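Local structure of myosin regulatory light chain (Physarum polycephalum, 2BL0) at residues G94-A99 with I131-F136; A100-L105 with H115-F120; G21-E26 with G57-P62; T76-L81 with F136-F141. The protein serves as the regulatory light chain of a myosin II, an EF-hand protein that binds a calcium ion in its N-terminal half. All coordinates share one frame; numbering follows the deposited sequence.

Contact 1: G94-A99 with I131-F136; sequences GYIPKA and IRYDNF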
# COMPACT_ATOMS: atom_id res chain seq x y z
N GLY C 94 16.52 6.69 -10.78
CA GLY C 94 15.59 6.75 -11.89
C GLY C 94 15.49 5.43 -12.64
O GLY C 94 14.81 5.37 -13.66
N TYR C 95 16.15 4.39 -12.14
CA TYR C 95 16.14 3.07 -12.79
C TYR C 95 15.74 1.98 -11.79
O TYR C 95 16.10 2.03 -10.61
CB TYR C 95 17.51 2.75 -13.40
CG TYR C 95 17.82 3.49 -14.69
CD1 TYR C 95 18.19 4.83 -14.67
CD2 TYR C 95 17.75 2.85 -15.93
CE1 TYR C 95 18.48 5.52 -15.84
CE2 TYR C 95 18.03 3.53 -17.11
CZ TYR C 95 18.40 4.86 -17.06
OH TYR C 95 18.69 5.54 -18.23
N ILE C 96 14.98 1.00 -12.29
CA ILE C 96 14.57 -0.17 -11.51
C ILE C 96 14.92 -1.41 -12.34
O ILE C 96 14.61 -1.46 -13.53
CB ILE C 96 13.03 -0.14 -11.23
CG1 ILE C 96 12.64 1.11 -10.43
CG2 ILE C 96 12.59 -1.44 -10.52
CD1 ILE C 96 11.14 1.36 -10.35
N PRO C 97 15.57 -2.41 -11.75
CA PRO C 97 15.86 -3.66 -12.46
C PRO C 97 14.57 -4.37 -12.90
O PRO C 97 13.66 -4.60 -12.01
CB PRO C 97 16.58 -4.52 -11.40
CG PRO C 97 17.12 -3.54 -10.43
CD PRO C 97 16.11 -2.42 -10.37
N LYS C 98 14.49 -4.71 -14.21
CA LYS C 98 13.24 -5.20 -14.82
C LYS C 98 12.73 -6.51 -14.18
O LYS C 98 11.54 -6.78 -14.20
CB LYS C 98 13.37 -5.29 -16.36
CG LYS C 98 13.09 -6.65 -17.02
CD LYS C 98 11.80 -6.65 -17.82
CE LYS C 98 11.43 -8.06 -18.28
NZ LYS C 98 12.37 -8.58 -19.31
N ALA C 99 13.64 -7.33 -13.65
CA ALA C 99 13.26 -8.58 -12.96
C ALA C 99 12.60 -8.35 -11.58
O ALA C 99 11.76 -9.14 -11.12
CB ALA C 99 14.48 -9.51 -12.82
N ILE C 131 14.56 -0.57 -16.50
CA ILE C 131 13.40 0.27 -16.78
C ILE C 131 13.68 1.65 -16.16
O ILE C 131 14.02 1.77 -14.93
CB ILE C 131 12.08 -0.44 -16.27
CG1 ILE C 131 11.84 -0.24 -14.78
CG2 ILE C 131 12.08 -1.93 -16.59
CD1 ILE C 131 10.81 0.84 -14.53
N ARG C 132 13.56 2.71 -17.02
CA ARG C 132 13.82 4.09 -16.56
C ARG C 132 12.64 4.75 -15.84
O ARG C 132 12.80 5.82 -15.24
CB ARG C 132 14.25 4.98 -17.73
CG ARG C 132 15.25 6.05 -17.31
CD ARG C 132 14.70 7.47 -17.24
NE ARG C 132 15.69 8.46 -17.66
CZ ARG C 132 16.17 8.58 -18.89
NH1 ARG C 132 17.06 9.52 -19.17
NH2 ARG C 132 15.77 7.75 -19.86
N TYR C 133 11.48 4.11 -15.88
CA TYR C 133 10.17 4.69 -15.51
C TYR C 133 9.83 6.17 -15.78
O TYR C 133 8.64 6.50 -15.84
CB TYR C 133 9.81 4.33 -14.06
CG TYR C 133 10.67 4.96 -12.99
CD1 TYR C 133 10.37 6.23 -12.49
CD2 TYR C 133 11.73 4.26 -12.42
CE1 TYR C 133 11.12 6.79 -11.48
CE2 TYR C 133 12.49 4.82 -11.42
CZ TYR C 133 12.18 6.09 -10.95
OH TYR C 133 12.93 6.65 -9.94
N ASP C 134 10.81 7.07 -15.93
CA ASP C 134 10.50 8.45 -16.29
C ASP C 134 9.96 8.54 -17.70
O ASP C 134 9.20 9.45 -18.00
CB ASP C 134 11.72 9.37 -16.12
CG ASP C 134 11.98 9.72 -14.68
OD1 ASP C 134 11.03 10.21 -14.03
OD2 ASP C 134 13.08 9.52 -14.11
N ASN C 135 10.32 7.58 -18.55
CA ASN C 135 9.76 7.52 -19.91
C ASN C 135 8.26 7.31 -19.86
O ASN C 135 7.53 7.88 -20.67
CB ASN C 135 10.41 6.40 -20.73
CG ASN C 135 11.86 6.71 -21.08
OD1 ASN C 135 12.56 7.35 -20.31
ND2 ASN C 135 12.30 6.27 -22.25
N PHE C 136 7.79 6.52 -18.89
CA PHE C 136 6.34 6.35 -18.69
C PHE C 136 5.67 7.58 -18.08
O PHE C 136 4.65 8.05 -18.57
CB PHE C 136 6.03 5.12 -17.82
CG PHE C 136 4.58 5.04 -17.42
CD1 PHE C 136 4.20 5.12 -16.08
CD2 PHE C 136 3.58 4.94 -18.38
CE1 PHE C 136 2.86 5.05 -15.72
CE2 PHE C 136 2.25 4.88 -18.02
CZ PHE C 136 1.88 4.94 -16.69

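Contact 2: A100-L105 with H115-F120; sequences ALQDAL and HEFAEF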
# COMPACT_ATOMS: atom_id res chain seq x y z
N ALA C 100 12.98 -7.24 -10.95
CA ALA C 100 12.42 -6.78 -9.67
C ALA C 100 11.01 -6.18 -9.76
O ALA C 100 10.14 -6.53 -8.94
CB ALA C 100 13.35 -5.77 -9.03
N LEU C 101 10.78 -5.26 -10.70
CA LEU C 101 9.45 -4.69 -10.90
C LEU C 101 8.51 -5.79 -11.45
O LEU C 101 7.33 -5.84 -11.10
CB LEU C 101 9.50 -3.45 -11.86
CG LEU C 101 8.54 -2.24 -11.69
CD1 LEU C 101 8.40 -1.77 -10.25
CD2 LEU C 101 8.97 -1.05 -12.59
N GLN C 102 9.05 -6.65 -12.33
CA GLN C 102 8.22 -7.63 -13.05
C GLN C 102 7.57 -8.51 -12.02
O GLN C 102 6.37 -8.70 -12.03
CB GLN C 102 9.02 -8.49 -14.07
CG GLN C 102 8.18 -9.56 -14.79
CD GLN C 102 8.88 -10.21 -15.96
OE1 GLN C 102 9.23 -9.54 -16.94
NE2 GLN C 102 9.09 -11.53 -15.88
N ASP C 103 8.36 -9.01 -11.09
CA ASP C 103 7.75 -9.85 -10.07
C ASP C 103 6.75 -9.01 -9.23
O ASP C 103 5.64 -9.46 -8.96
CB ASP C 103 8.75 -10.76 -9.29
CG ASP C 103 9.88 -10.01 -8.58
OD1 ASP C 103 9.62 -8.92 -7.95
OD2 ASP C 103 11.12 -10.50 -8.57
N ALA C 104 7.07 -7.75 -8.95
CA ALA C 104 6.16 -6.88 -8.19
C ALA C 104 4.85 -6.55 -8.92
O ALA C 104 3.77 -6.75 -8.40
CB ALA C 104 6.85 -5.58 -7.80
N LEU C 105 4.96 -6.04 -10.14
CA LEU C 105 3.76 -5.57 -10.86
C LEU C 105 2.90 -6.73 -11.38
O LEU C 105 1.72 -6.55 -11.66
CB LEU C 105 4.16 -4.67 -12.03
CG LEU C 105 4.90 -3.39 -11.65
CD1 LEU C 105 5.00 -2.45 -12.86
CD2 LEU C 105 4.23 -2.68 -10.48
N HIS C 115 1.13 -8.77 -21.32
CA HIS C 115 0.93 -7.81 -22.43
C HIS C 115 0.83 -6.35 -21.98
O HIS C 115 1.29 -5.46 -22.69
CB HIS C 115 -0.33 -8.15 -23.25
N GLU C 116 0.16 -6.09 -20.86
CA GLU C 116 0.16 -4.73 -20.32
C GLU C 116 1.58 -4.43 -19.83
O GLU C 116 2.09 -3.35 -20.07
CB GLU C 116 -0.83 -4.56 -19.17
CG GLU C 116 -2.30 -4.73 -19.54
CD GLU C 116 -3.19 -4.81 -18.31
OE1 GLU C 116 -2.73 -5.38 -17.29
OE2 GLU C 116 -4.34 -4.31 -18.35
N PHE C 117 2.23 -5.43 -19.21
CA PHE C 117 3.59 -5.24 -18.67
C PHE C 117 4.59 -5.13 -19.83
O PHE C 117 5.61 -4.43 -19.73
CB PHE C 117 4.02 -6.35 -17.67
CG PHE C 117 5.38 -6.08 -17.00
CD1 PHE C 117 5.53 -5.03 -16.06
CD2 PHE C 117 6.51 -6.82 -17.38
CE1 PHE C 117 6.77 -4.74 -15.46
CE2 PHE C 117 7.76 -6.55 -16.79
CZ PHE C 117 7.89 -5.50 -15.84
N ALA C 118 4.24 -5.77 -20.96
CA ALA C 118 5.01 -5.68 -22.21
C ALA C 118 4.85 -4.32 -22.89
O ALA C 118 5.82 -3.79 -23.43
CB ALA C 118 4.61 -6.79 -23.17
N GLU C 119 3.63 -3.78 -22.91
CA GLU C 119 3.42 -2.42 -23.48
C GLU C 119 4.16 -1.40 -22.61
O GLU C 119 4.78 -0.46 -23.10
CB GLU C 119 1.93 -2.05 -23.59
CG GLU C 119 1.17 -2.72 -24.73
CD GLU C 119 -0.05 -1.94 -25.19
OE1 GLU C 119 -1.17 -2.28 -24.75
OE2 GLU C 119 0.09 -1.00 -26.01
N PHE C 120 4.12 -1.62 -21.30
CA PHE C 120 4.82 -0.77 -20.33
C PHE C 120 6.33 -0.79 -20.57
O PHE C 120 7.01 0.27 -20.49
CB PHE C 120 4.52 -1.23 -18.90
CG PHE C 120 5.33 -0.52 -17.86
CD1 PHE C 120 6.27 -1.20 -17.10
CD2 PHE C 120 5.17 0.85 -17.67
CE1 PHE C 120 7.03 -0.52 -16.15
CE2 PHE C 120 5.92 1.53 -16.73
CZ PHE C 120 6.85 0.84 -15.97

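Contact 3: G21-E26 with G57-P62; sequences GFITKE and GKIQFP. With CA (calcium ion), chain E.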
# COMPACT_ATOMS: atom_id res chain seq x y z
N GLY C 21 -19.73 28.86 -19.94
CA GLY C 21 -20.03 27.78 -19.02
C GLY C 21 -20.31 26.45 -19.71
O GLY C 21 -20.62 25.48 -19.04
N PHE C 22 -20.16 26.40 -21.04
CA PHE C 22 -20.37 25.14 -21.78
C PHE C 22 -19.63 25.13 -23.12
O PHE C 22 -19.28 26.19 -23.64
CB PHE C 22 -21.87 24.84 -21.97
CG PHE C 22 -22.61 25.92 -22.71
CD1 PHE C 22 -22.60 25.96 -24.10
CD2 PHE C 22 -23.31 26.89 -22.02
CE1 PHE C 22 -23.28 26.99 -24.79
CE2 PHE C 22 -23.98 27.92 -22.70
CZ PHE C 22 -23.97 27.95 -24.08
N ILE C 23 -19.41 23.93 -23.66
CA ILE C 23 -18.69 23.74 -24.91
C ILE C 23 -19.63 23.22 -25.96
O ILE C 23 -20.19 22.14 -25.80
CB ILE C 23 -17.55 22.74 -24.74
CG1 ILE C 23 -16.61 23.18 -23.61
CG2 ILE C 23 -16.83 22.52 -26.09
CD1 ILE C 23 -15.59 22.14 -23.22
N THR C 24 -19.76 23.98 -27.04
CA THR C 24 -20.56 23.58 -28.18
C THR C 24 -19.68 22.84 -29.18
O THR C 24 -18.47 22.84 -29.05
CB THR C 24 -21.16 24.82 -28.86
OG1 THR C 24 -20.11 25.69 -29.30
CG2 THR C 24 -21.96 25.66 -27.89
N LYS C 25 -20.30 22.24 -30.19
CA LYS C 25 -19.54 21.61 -31.28
C LYS C 25 -18.63 22.62 -31.94
O LYS C 25 -17.47 22.34 -32.15
CB LYS C 25 -20.44 20.97 -32.33
CG LYS C 25 -20.88 19.57 -31.98
CD LYS C 25 -21.58 18.89 -33.14
CE LYS C 25 -22.01 17.49 -32.75
NZ LYS C 25 -22.31 16.66 -33.97
N GLU C 26 -19.19 23.78 -32.27
CA GLU C 26 -18.46 24.94 -32.79
C GLU C 26 -17.24 25.29 -31.90
O GLU C 26 -16.11 25.47 -32.38
CB GLU C 26 -19.43 26.12 -32.87
CG GLU C 26 -18.95 27.37 -33.57
CD GLU C 26 -18.84 27.24 -35.09
OE1 GLU C 26 -19.67 26.57 -35.75
OE2 GLU C 26 -17.90 27.84 -35.61
N GLY C 57 -26.37 19.32 -27.27
CA GLY C 57 -25.44 20.13 -28.05
C GLY C 57 -24.48 21.03 -27.27
O GLY C 57 -23.74 21.85 -27.86
N LYS C 58 -24.50 20.89 -25.95
CA LYS C 58 -23.71 21.73 -25.04
C LYS C 58 -23.10 20.87 -23.93
O LYS C 58 -23.83 20.23 -23.19
CB LYS C 58 -24.59 22.80 -24.41
CG LYS C 58 -25.16 23.84 -25.38
CD LYS C 58 -25.96 24.88 -24.61
CE LYS C 58 -26.51 25.96 -25.51
NZ LYS C 58 -27.80 25.58 -26.10
N ILE C 59 -21.77 20.84 -23.81
CA ILE C 59 -21.07 20.08 -22.78
C ILE C 59 -20.93 20.98 -21.54
O ILE C 59 -20.19 21.96 -21.58
CB ILE C 59 -19.65 19.64 -23.25
CG1 ILE C 59 -19.70 18.82 -24.55
CG2 ILE C 59 -18.95 18.85 -22.11
CD1 ILE C 59 -18.35 18.64 -25.23
N GLN C 60 -21.64 20.65 -20.47
CA GLN C 60 -21.51 21.35 -19.19
C GLN C 60 -20.31 20.77 -18.44
O GLN C 60 -19.92 19.64 -18.69
CB GLN C 60 -22.75 21.18 -18.31
CG GLN C 60 -24.12 21.40 -18.98
CD GLN C 60 -24.27 22.75 -19.65
OE1 GLN C 60 -24.93 22.86 -20.71
NE2 GLN C 60 -23.67 23.79 -19.06
N PHE C 61 -19.76 21.51 -17.48
CA PHE C 61 -18.69 20.95 -16.68
C PHE C 61 -19.05 19.58 -16.05
O PHE C 61 -18.27 18.65 -16.16
CB PHE C 61 -18.18 21.91 -15.59
CG PHE C 61 -17.15 21.27 -14.71
CD1 PHE C 61 -15.98 20.78 -15.27
CD2 PHE C 61 -17.37 21.08 -13.35
CE1 PHE C 61 -15.03 20.14 -14.50
CE2 PHE C 61 -16.42 20.44 -12.56
CZ PHE C 61 -15.24 19.97 -13.15
N PRO C 62 -20.19 19.42 -15.36
CA PRO C 62 -20.48 18.10 -14.78
C PRO C 62 -20.46 16.94 -15.79
O PRO C 62 -20.10 15.83 -15.40
CB PRO C 62 -21.85 18.27 -14.15
CG PRO C 62 -21.90 19.77 -13.79
CD PRO C 62 -21.17 20.44 -14.93
CA CA E . -25.24 18.57 -22.45
O HOH W 1 -20.64 24.15 -16.76
O HOH W 2 -23.25 22.09 -30.42

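Contact 4: T76-L81 with F136-F141; sequences TSEDIL and FINTMF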
# COMPACT_ATOMS: atom_id res chain seq x y z
N THR C 76 -3.32 8.77 -10.66
CA THR C 76 -2.95 9.62 -9.54
C THR C 76 -2.15 10.82 -10.03
O THR C 76 -1.83 10.94 -11.22
CB THR C 76 -2.08 8.82 -8.51
OG1 THR C 76 -0.85 8.41 -9.15
CG2 THR C 76 -2.76 7.53 -8.06
N SER C 77 -1.81 11.70 -9.09
CA SER C 77 -0.92 12.82 -9.39
C SER C 77 0.48 12.31 -9.77
O SER C 77 0.83 11.14 -9.53
CB SER C 77 -0.81 13.79 -8.21
OG SER C 77 -1.08 13.16 -6.97
N GLU C 78 1.27 13.20 -10.37
CA GLU C 78 2.61 12.84 -10.81
C GLU C 78 3.47 12.44 -9.63
O GLU C 78 4.26 11.50 -9.73
CB GLU C 78 3.27 14.00 -11.55
CG GLU C 78 4.53 13.61 -12.31
CD GLU C 78 5.18 14.78 -13.01
OE1 GLU C 78 4.49 15.80 -13.23
OE2 GLU C 78 6.39 14.70 -13.33
N ASP C 79 3.32 13.17 -8.52
CA ASP C 79 4.11 12.94 -7.31
C ASP C 79 3.80 11.60 -6.67
O ASP C 79 4.69 10.95 -6.12
CB ASP C 79 3.85 14.04 -6.27
CG ASP C 79 4.46 15.38 -6.65
OD1 ASP C 79 4.83 15.57 -7.83
OD2 ASP C 79 4.61 16.31 -5.83
N ILE C 80 2.55 11.18 -6.71
CA ILE C 80 2.18 9.91 -6.09
C ILE C 80 2.74 8.75 -6.91
O ILE C 80 3.20 7.76 -6.34
CB ILE C 80 0.65 9.82 -5.85
CG1 ILE C 80 0.30 10.64 -4.60
CG2 ILE C 80 0.20 8.37 -5.67
CD1 ILE C 80 -1.15 10.90 -4.40
N LEU C 81 2.71 8.88 -8.24
CA LEU C 81 3.26 7.87 -9.13
C LEU C 81 4.78 7.80 -9.00
O LEU C 81 5.37 6.71 -9.00
CB LEU C 81 2.82 8.13 -10.57
CG LEU C 81 3.38 7.21 -11.67
CD1 LEU C 81 3.10 5.74 -11.37
CD2 LEU C 81 2.83 7.58 -13.04
N PHE C 136 7.79 6.52 -18.89
CA PHE C 136 6.34 6.35 -18.69
C PHE C 136 5.67 7.58 -18.08
O PHE C 136 4.65 8.05 -18.57
CB PHE C 136 6.03 5.12 -17.82
CG PHE C 136 4.58 5.04 -17.42
CD1 PHE C 136 4.20 5.12 -16.08
CD2 PHE C 136 3.58 4.94 -18.38
CE1 PHE C 136 2.86 5.05 -15.72
CE2 PHE C 136 2.25 4.88 -18.02
CZ PHE C 136 1.88 4.94 -16.69
N ILE C 137 6.24 8.08 -16.98
CA ILE C 137 5.65 9.20 -16.25
C ILE C 137 5.50 10.41 -17.13
O ILE C 137 4.44 11.04 -17.17
CB ILE C 137 6.52 9.60 -15.06
CG1 ILE C 137 6.55 8.50 -13.99
CG2 ILE C 137 5.99 10.89 -14.43
CD1 ILE C 137 7.48 8.83 -12.86
N ASN C 138 6.59 10.76 -17.81
CA ASN C 138 6.63 11.96 -18.65
C ASN C 138 5.67 11.91 -19.82
O ASN C 138 5.34 12.94 -20.38
CB ASN C 138 8.04 12.24 -19.16
CG ASN C 138 9.00 12.62 -18.05
OD1 ASN C 138 10.22 12.57 -18.23
ND2 ASN C 138 8.46 13.03 -16.91
N THR C 139 5.20 10.71 -20.17
CA THR C 139 4.16 10.59 -21.20
C THR C 139 2.78 11.03 -20.71
O THR C 139 1.86 11.20 -21.51
CB THR C 139 4.08 9.17 -21.80
OG1 THR C 139 5.36 8.54 -21.74
CG2 THR C 139 3.81 9.25 -23.29
N MET C 140 2.65 11.21 -19.40
CA MET C 140 1.40 11.63 -18.79
C MET C 140 1.46 13.06 -18.25
O MET C 140 0.44 13.76 -18.22
CB MET C 140 1.01 10.64 -17.69
CG MET C 140 -0.27 9.92 -17.99
SD MET C 140 -0.57 8.39 -17.16
CE MET C 140 0.46 8.47 -15.70
N PHE C 141 2.64 13.50 -17.82
CA PHE C 141 2.86 14.86 -17.36
C PHE C 141 4.05 15.48 -18.10
O PHE C 141 5.16 15.56 -17.56
CB PHE C 141 3.09 14.89 -15.84
CG PHE C 141 2.15 14.03 -15.06
CD1 PHE C 141 2.35 12.66 -14.97
CD2 PHE C 141 1.06 14.58 -14.40
CE1 PHE C 141 1.49 11.85 -14.24
CE2 PHE C 141 0.19 13.78 -13.67
CZ PHE C 141 0.41 12.41 -13.59

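Contact 1: G94-A99 with I131-F136
Ile96 and Ile131 face each other as an antiparallel hydrogen-bonded pair and supply both backbone bonds of the contact. Ile96 N reaches Ile131 O at 2.9 Å, and Ile131 N answers to Ile96 O at 3.1 Å; both bonds are nearly straight. Between their side chains the touch is apolar, CB of Ile96 lying 3.7 Å from CG1 of Ile131. This is the short two-stranded sheet that joins the two loops of a paired EF-hand, here in the C-terminal half of the chain. Ile96 also swings CD1 to 3.6 Å from CD2 of Tyr133, whose side chain crosses it at about a right angle; the phenol OH of Tyr133 bonds to Asp89 and its ring stacks on Phe85. A third kind of contact is CH-pi. With CG of Tyr95 anti to its carbonyl carbon (chi1 -75°), the ring takes CG of Arg132 on one face, 3.4 Å above the plane and shifted toward the rim. Farther along, Tyr95 OH stands over the centre of the Arg132 guanidinium, with the Tyr95 ring and guanidinium planes 26° apart. An alanine at Tyr95 would probably leave the Arg132 chain without this platform and its guanidinium freer to turn.

Contact 2: A100-L105 with H115-F120
Gln102 lies across the ring of Phe117 at about a right angle, and its side chain touches that ring from CB to OE1. CB starts the run 3.6 Å from Phe117 CE2, with CZ of the same ring nearly as close. CG, held anti to the backbone N (chi1 178°), stays at 3.6 Å from CE2. The extended chain then takes CD past this ring atom to OE1, which ends 3.3 Å from Phe117 CE2. The amide plane stands almost perpendicular to the ring, 88° away. At the root of the side chain, Phe117 CZ comes to 3.5 Å from CA of Gln102, so the ring tip presses on the helix backbone itself. These two helices, 98-107 and 114-124, are the one leaving the third EF-hand and the one entering the fourth; their segments run 143° apart with the axes 11.3 Å from each other, a spacing that large rings can bridge. On the Leu105 side, CD1 meets the edge of Phe117, 3.9 Å from CE1. Leu101 points CD2 at the edge of Phe120, though that ring is modelled in two conformers and the touch is less certain. Phe85 of helix 78-87 packs against Leu101 and, in the conformer given, Phe120.

Contact 3: G21-E26 with G57-P62
The paired loops of the N-terminal EF-hands, the second of which holds the calcium ion, meet here in their short antiparallel sheet, with Ile23 of the first loop opposite Ile59 of the second. Each isoleucine gives and takes one backbone bond: Ile23 N to Ile59 O at 3.0 Å, and Ile59 N to Ile23 O at 2.9 Å, the latter the straighter at 172°. Their CB atoms sit 4.0 Å apart on the sheet face turned to the helices, where Phe12 and Phe15 pack on Ile23 while Phe48 and Ala51 pack on Ile59. The next carbonyl back along the strand does the metal work: Lys58 O binds the calcium ion at 2.3 Å, in a site completed by Asp52, Thr54, Asn56 and Glu63. Pairing of the two isoleucines thus ties the first loop to the residue right after a metal ligand. The opposite sheet face carries Phe22 and Lys58, whose side chains run side by side and point the same way. CD of Lys58 stands 3.4 Å above the Phe22 ring plane, toward the rim, so the aliphatic part of the lysine makes a CH-pi contact over the face. Water finishes both ends of the sheet. One molecule accepts from Lys25 N and donates to Gly57 O; another donates to Gly21 O at 2.6 Å and accepts from Phe61 N at 2.9 Å.

Contact 4: T76-L81 with F136-F141
Glu78 and Phe141 are brought together by their first torsions: CG of Glu78 lies anti to the backbone N (chi1 -167°), while CG of Phe141 lies beside its own N and anti to the carbonyl carbon (chi1 -45°). The two side chains then slide past each other in opposite directions. CB of Glu78 comes to rest over the centre of the Phe141 ring, 3.5 Å above the plane, a CH-pi contact almost on the ring normal. Farther on, the carboxylate passes the base of the ring, with OE1 of Glu78 3.1 Å from CB of Phe141 and the two planes 22° apart; OE2 makes a salt bridge to Arg82. At the ring's edge, in its plane, Thr76 O approaches CZ of Phe141 to 3.6 Å. An alanine in place of Phe141 would probably open a gap beside Thr76 and leave CB and CG of Glu78 without the ring they lie against. The rest is apolar: CD2 of Leu81 reaches CE1 of Phe136 at 3.7 Å and CE of Met140 at 3.7 Å, and Ile137 sets CG1 against Leu81 and CG2 against CG of Glu78. The C-terminal segment 136-141 thereby packs against the start of helix 78-87, on which Phe136 and Ile137 also meet Phe85, while an aromatic side chain of another protein chain packs on Met140.

Overall arrangement
Along the chain, contact 3 closes first, in the N-terminal EF-hand pair; contact 4 then opens a loop that encloses contact 1, and contact 1 in turn encloses contact 2. These last three build the C-terminal pair. Contacts 1 and 2 share helix 98-107, with centres about 11 Å apart, and touch where Ile131 meets Leu101; contacts 1 and 4 share Phe136 and helix 134-137, and Phe136 also packs on Phe120 of contact 2 in the conformer given. Contact 3 lies apart, its centre about 40 Å from that of contact 1 and about 28 Å from that of contact 4. The light chain is thus two EF-hand lobes, with the calcium site described here in the N-terminal one.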